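PDB 5BPK: gamma-glutamyltranspeptidase (Ggt), which probably cleaves gamma-glutamyl bonds, as in glutathione, and passes the gamma-glutamyl group to water or an acceptor amine, as an Ntn hydrolase. Local coordinates for residues A[281-295]-A[318-332]. Sequence-based numbering, arbitrary orientation.
Sequences PPSSGGTHLIQILNV and AMRQAYADRSVYMGD. With EDO (1,2-ethanediol), chain Q.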
loop_
_atom_site.group_PDB
_atom_site.type_symbol
_atom_site.label_atom_id
_atom_site.label_comp_id
_atom_site.label_asym_id
_atom_site.label_seq_id
_atom_site.Cartn_x
_atom_site.Cartn_y
_atom_site.Cartn_z
ATOM N N PRO A 281 0.210 -8.661 10.414
ATOM C CA PRO A 281 0.785 -9.599 9.460
ATOM C C PRO A 281 -0.290 -10.203 8.559
ATOM O O PRO A 281 -1.364 -10.556 9.038
ATOM C CB PRO A 281 1.438 -10.645 10.364
ATOM C CG PRO A 281 1.938 -9.812 11.508
ATOM C CD PRO A 281 0.801 -8.836 11.753
ATOM N N PRO A 282 -0.006 -10.351 7.258
ATOM C CA PRO A 282 1.287 -10.355 6.583
ATOM C C PRO A 282 1.858 -9.005 6.149
ATOM O O PRO A 282 2.834 -8.983 5.404
ATOM C CB PRO A 282 1.020 -11.241 5.367
ATOM C CG PRO A 282 -0.374 -10.929 5.029
ATOM C CD PRO A 282 -1.077 -10.765 6.342
ATOM N N SER A 283 1.290 -7.900 6.619
ATOM C CA SER A 283 2.020 -6.638 6.561
ATOM C C SER A 283 2.863 -6.435 7.822
ATOM O O SER A 283 2.483 -6.866 8.908
ATOM C CB SER A 283 1.099 -5.452 6.373
ATOM O OG SER A 283 1.878 -4.325 6.059
ATOM N N SER A 284 4.005 -5.776 7.645
ATOM C CA SER A 284 4.832 -5.277 8.735
ATOM C C SER A 284 4.442 -3.836 9.073
ATOM O O SER A 284 4.878 -3.292 10.090
ATOM C CB SER A 284 6.302 -5.285 8.302
ATOM O OG SER A 284 6.533 -4.335 7.267
ATOM N N GLY A 285 3.618 -3.221 8.227
ATOM C CA GLY A 285 3.405 -1.779 8.294
ATOM C C GLY A 285 2.814 -1.268 9.595
ATOM O O GLY A 285 3.358 -0.362 10.222
ATOM N N GLY A 286 1.704 -1.864 10.003
ATOM C CA GLY A 286 1.032 -1.446 11.232
ATOM C C GLY A 286 1.907 -1.627 12.464
ATOM O O GLY A 286 1.940 -0.767 13.362
ATOM N N THR A 287 2.631 -2.741 12.509
ATOM C CA THR A 287 3.465 -3.040 13.662
ATOM C C THR A 287 4.552 -1.993 13.816
ATOM O O THR A 287 4.733 -1.433 14.899
ATOM C CB THR A 287 4.078 -4.448 13.544
ATOM O OG1 THR A 287 3.027 -5.423 13.594
ATOM C CG2 THR A 287 5.107 -4.724 14.651
ATOM N N HIS A 288 5.298 -1.735 12.745
ATOM C CA HIS A 288 6.383 -0.765 12.831
ATOM C C HIS A 288 5.897 0.688 12.957
ATOM O O HIS A 288 6.564 1.505 13.592
ATOM C CB HIS A 288 7.385 -0.932 11.698
ATOM C CG HIS A 288 8.014 -2.287 11.671
ATOM N ND1 HIS A 288 8.616 -2.844 12.776
ATOM C CD2 HIS A 288 8.112 -3.207 10.684
ATOM C CE1 HIS A 288 9.056 -4.054 12.472
ATOM N NE2 HIS A 288 8.761 -4.298 11.207
ATOM N N LEU A 289 4.743 0.998 12.373
ATOM C CA LEU A 289 4.116 2.308 12.535
ATOM C C LEU A 289 3.888 2.567 14.016
ATOM O O LEU A 289 4.283 3.596 14.545
ATOM C CB LEU A 289 2.775 2.345 11.795
ATOM C CG LEU A 289 1.847 3.514 12.101
ATOM C CD1 LEU A 289 2.546 4.824 11.798
ATOM C CD2 LEU A 289 0.536 3.343 11.319
ATOM N N ILE A 290 3.302 1.586 14.695
ATOM C CA ILE A 290 2.965 1.729 16.113
ATOM C C ILE A 290 4.234 1.738 16.976
ATOM O O ILE A 290 4.340 2.513 17.926
ATOM C CB ILE A 290 1.976 0.611 16.547
ATOM C CG1 ILE A 290 0.597 0.909 15.948
ATOM C CG2 ILE A 290 1.897 0.464 18.076
ATOM C CD1 ILE A 290 -0.344 -0.259 15.944
ATOM N N GLN A 291 5.186 0.870 16.632
ATOM C CA GLN A 291 6.499 0.835 17.280
ATOM C C GLN A 291 7.194 2.206 17.246
ATOM O O GLN A 291 7.678 2.689 18.273
ATOM C CB GLN A 291 7.385 -0.227 16.599
ATOM C CG GLN A 291 8.803 -0.361 17.161
ATOM C CD GLN A 291 9.627 -1.415 16.428
ATOM O OE1 GLN A 291 9.193 -1.979 15.417
ATOM N NE2 GLN A 291 10.830 -1.662 16.922
ATOM N N ILE A 292 7.242 2.826 16.069
ATOM C CA ILE A 292 7.981 4.084 15.885
ATOM C C ILE A 292 7.269 5.228 16.633
ATOM O O ILE A 292 7.898 6.021 17.340
ATOM C CB ILE A 292 8.180 4.408 14.387
ATOM C CG1 ILE A 292 9.101 3.373 13.731
ATOM C CG2 ILE A 292 8.789 5.781 14.207
ATOM C CD1 ILE A 292 8.967 3.303 12.215
ATOM N N LEU A 293 5.956 5.299 16.495
ATOM C CA LEU A 293 5.149 6.216 17.304
ATOM C C LEU A 293 5.372 6.021 18.809
ATOM O O LEU A 293 5.475 7.001 19.554
ATOM C CB LEU A 293 3.658 6.080 16.964
ATOM C CG LEU A 293 3.228 6.704 15.623
ATOM C CD1 LEU A 293 1.781 6.383 15.277
ATOM C CD2 LEU A 293 3.445 8.230 15.590
ATOM N N ASN A 294 5.425 4.769 19.261
ATOM C CA ASN A 294 5.683 4.484 20.669
ATOM C C ASN A 294 6.993 5.096 21.122
ATOM O O ASN A 294 7.060 5.627 22.224
ATOM C CB ASN A 294 5.735 2.985 21.001
ATOM C CG ASN A 294 4.378 2.302 20.983
ATOM O OD1 ASN A 294 3.330 2.935 21.101
ATOM N ND2 ASN A 294 4.407 0.969 20.889
ATOM N N VAL A 295 8.044 4.967 20.306
ATOM C CA VAL A 295 9.346 5.544 20.664
ATOM C C VAL A 295 9.203 7.068 20.771
ATOM O O VAL A 295 9.613 7.677 21.766
ATOM C CB VAL A 295 10.472 5.182 19.647
ATOM C CG1 VAL A 295 11.795 5.863 20.024
ATOM C CG2 VAL A 295 10.674 3.680 19.569
ATOM N N ALA A 318 14.323 5.827 15.864
ATOM C CA ALA A 318 13.267 4.839 16.055
ATOM C C ALA A 318 13.045 4.033 14.772
ATOM O O ALA A 318 12.899 2.817 14.830
ATOM C CB ALA A 318 11.965 5.493 16.508
ATOM N N MET A 319 13.018 4.715 13.628
ATOM C CA MET A 319 12.886 4.063 12.320
ATOM C C MET A 319 14.017 3.069 12.094
ATOM O O MET A 319 13.791 1.963 11.640
ATOM C CB MET A 319 12.925 5.093 11.187
ATOM C CG MET A 319 11.733 6.008 11.105
ATOM S SD MET A 319 12.031 7.408 9.997
ATOM C CE MET A 319 10.441 8.260 10.141
ATOM N N ARG A 320 15.236 3.490 12.398
ATOM C CA ARG A 320 16.413 2.651 12.197
ATOM C C ARG A 320 16.249 1.319 12.901
ATOM O O ARG A 320 16.494 0.276 12.303
ATOM C CB ARG A 320 17.654 3.356 12.725
ATOM C CG ARG A 320 18.966 2.720 12.327
ATOM C CD ARG A 320 20.101 3.255 13.182
ATOM N NE ARG A 320 20.312 4.705 13.071
ATOM C CZ ARG A 320 21.023 5.295 12.110
ATOM N NH1 ARG A 320 21.555 4.586 11.116
ATOM N NH2 ARG A 320 21.208 6.613 12.132
ATOM N N GLN A 321 15.840 1.350 14.168
ATOM C CA GLN A 321 15.638 0.118 14.927
ATOM C C GLN A 321 14.481 -0.708 14.371
ATOM O O GLN A 321 14.592 -1.930 14.254
ATOM C CB GLN A 321 15.374 0.409 16.410
ATOM C CG GLN A 321 15.317 -0.839 17.301
ATOM C CD GLN A 321 16.645 -1.586 17.362
ATOM O OE1 GLN A 321 17.663 -1.024 17.767
ATOM N NE2 GLN A 321 16.639 -2.857 16.952
ATOM N N ALA A 322 13.377 -0.040 14.037
ATOM C CA ALA A 322 12.208 -0.723 13.508
ATOM C C ALA A 322 12.524 -1.514 12.241
ATOM O O ALA A 322 12.080 -2.656 12.097
ATOM C CB ALA A 322 11.049 0.266 13.256
ATOM N N TYR A 323 13.285 -0.911 11.324
ATOM C CA TYR A 323 13.603 -1.587 10.057
ATOM C C TYR A 323 14.605 -2.719 10.259
ATOM O O TYR A 323 14.542 -3.723 9.558
ATOM C CB TYR A 323 14.050 -0.614 8.969
ATOM C CG TYR A 323 12.897 0.127 8.306
ATOM C CD1 TYR A 323 12.411 1.310 8.838
ATOM C CD2 TYR A 323 12.281 -0.376 7.162
ATOM C CE1 TYR A 323 11.365 1.996 8.238
ATOM C CE2 TYR A 323 11.223 0.301 6.555
ATOM C CZ TYR A 323 10.764 1.493 7.110
ATOM O OH TYR A 323 9.718 2.198 6.531
ATOM N N ALA A 324 15.500 -2.591 11.240
ATOM C CA ALA A 324 16.357 -3.719 11.590
ATOM C C ALA A 324 15.489 -4.872 12.104
ATOM O O ALA A 324 15.671 -6.029 11.712
ATOM C CB ALA A 324 17.396 -3.310 12.615
ATOM N N ASP A 325 14.532 -4.544 12.969
ATOM C CA ASP A 325 13.639 -5.554 13.536
ATOM C C ASP A 325 12.845 -6.230 12.425
ATOM O O ASP A 325 12.685 -7.440 12.414
ATOM C CB ASP A 325 12.677 -4.912 14.549
ATOM C CG ASP A 325 13.375 -4.431 15.807
ATOM O OD1 ASP A 325 14.591 -4.726 15.992
ATOM O OD2 ASP A 325 12.693 -3.766 16.624
ATOM N N ARG A 326 12.379 -5.440 11.469
ATOM C CA ARG A 326 11.623 -5.959 10.325
ATOM C C ARG A 326 12.355 -7.080 9.595
ATOM O O ARG A 326 11.750 -8.089 9.218
ATOM C CB ARG A 326 11.340 -4.824 9.329
ATOM C CG ARG A 326 10.405 -5.186 8.180
ATOM C CD ARG A 326 10.427 -4.085 7.119
ATOM N NE ARG A 326 9.361 -4.270 6.131
ATOM C CZ ARG A 326 9.395 -5.097 5.078
ATOM N NH1 ARG A 326 10.466 -5.835 4.810
ATOM N NH2 ARG A 326 8.342 -5.182 4.268
ATOM N N SER A 327 13.656 -6.897 9.408
ATOM C CA SER A 327 14.486 -7.804 8.610
ATOM C C SER A 327 14.607 -9.233 9.173
ATOM O O SER A 327 14.936 -10.159 8.431
ATOM C CB SER A 327 15.890 -7.212 8.426
ATOM O OG SER A 327 16.658 -7.345 9.603
ATOM N N VAL A 328 14.354 -9.381 10.472
ATOM C CA VAL A 328 14.462 -10.662 11.164
ATOM C C VAL A 328 13.102 -11.228 11.565
ATOM O O VAL A 328 12.821 -12.407 11.343
ATOM C CB VAL A 328 15.320 -10.518 12.438
ATOM C CG1 VAL A 328 15.339 -11.822 13.211
ATOM C CG2 VAL A 328 16.728 -10.071 12.074
ATOM N N TYR A 329 12.257 -10.386 12.153
ATOM C CA TYR A 329 11.045 -10.858 12.850
ATOM C C TYR A 329 9.773 -10.968 12.029
ATOM O O TYR A 329 8.832 -11.635 12.468
ATOM C CB TYR A 329 10.771 -9.990 14.074
ATOM C CG TYR A 329 11.893 -9.981 15.083
ATOM C CD1 TYR A 329 12.270 -11.146 15.761
ATOM C CD2 TYR A 329 12.545 -8.802 15.401
ATOM C CE1 TYR A 329 13.297 -11.123 16.704
ATOM C CE2 TYR A 329 13.561 -8.771 16.330
ATOM C CZ TYR A 329 13.935 -9.929 16.975
ATOM O OH TYR A 329 14.956 -9.869 17.902
ATOM N N MET A 330 9.727 -10.335 10.859
ATOM C CA MET A 330 8.457 -10.167 10.155
ATOM C C MET A 330 8.275 -11.085 8.936
ATOM O O MET A 330 9.173 -11.260 8.108
ATOM C CB MET A 330 8.268 -8.693 9.783
ATOM C CG MET A 330 8.400 -7.752 10.982
ATOM S SD MET A 330 7.211 -7.970 12.337
ATOM C CE MET A 330 5.655 -7.628 11.521
ATOM N N GLY A 331 7.084 -11.672 8.867
ATOM C CA GLY A 331 6.654 -12.535 7.765
ATOM C C GLY A 331 5.184 -12.871 7.965
ATOM O O GLY A 331 4.530 -12.332 8.861
ATOM N N ASP A 332 4.665 -13.764 7.137
ATOM C CA ASP A 332 3.283 -14.248 7.261
ATOM C C ASP A 332 3.163 -15.094 8.537
ATOM O O ASP A 332 3.732 -16.180 8.623
ATOM C CB ASP A 332 2.943 -15.080 6.020
ATOM C CG ASP A 332 1.509 -15.572 5.987
ATOM O OD1 ASP A 332 0.759 -15.426 6.978
ATOM O OD2 ASP A 332 1.139 -16.132 4.925
HETATM C C1 EDO Q . 12.200 -7.795 1.692
HETATM O O1 EDO Q . 11.110 -8.025 2.600
HETATM C C2 EDO Q . 12.491 -9.012 0.824
HETATM O O2 EDO Q . 13.910 -9.213 0.679
#
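Q291 reaches D325 through a 2.8 Å bond from NE2 to OD2, on the anti side and 24° out of the carboxylate plane, which is nearly parallel to that of the amide. The Q291 chain is fully extended, with CG anti to the backbone N (chi1 179°), and the other polar atom of its amide is held as well: OE1 accepts a hydrogen bond from H288 ND1, lying in the imidazole plane. An amide suits this place because it accepts from a ring and donates to an acid at once; Y348 also bonds D325 OD2. H288 lays one face under A322 O, while its NE2, buried without a polar partner, lies 3.2 Å from R326 CB. Apolar contact closes the far end, where small A318 and A322 leave room for I292 and V295 between helices 285-295 and 318-329, which cross at 148° with axes 9.2 Å apart. I290 and L293 pack on V267 and Y271 of strand 262-271, consistent with a helical layer against the sheet of the Ntn-hydrolase fold. I292 CG1 meets A322 CB at 3.7 Å, and V295 CB presses tightly on A318 CB. Near the bound inhibitor, R326 NE donates weakly to S284 OG (3.0 Å), which also bonds S72 of the partner chain. In one of its two conformers, M330 bends to meet T287 tip to tip, which suits an unbranched, flexible chain.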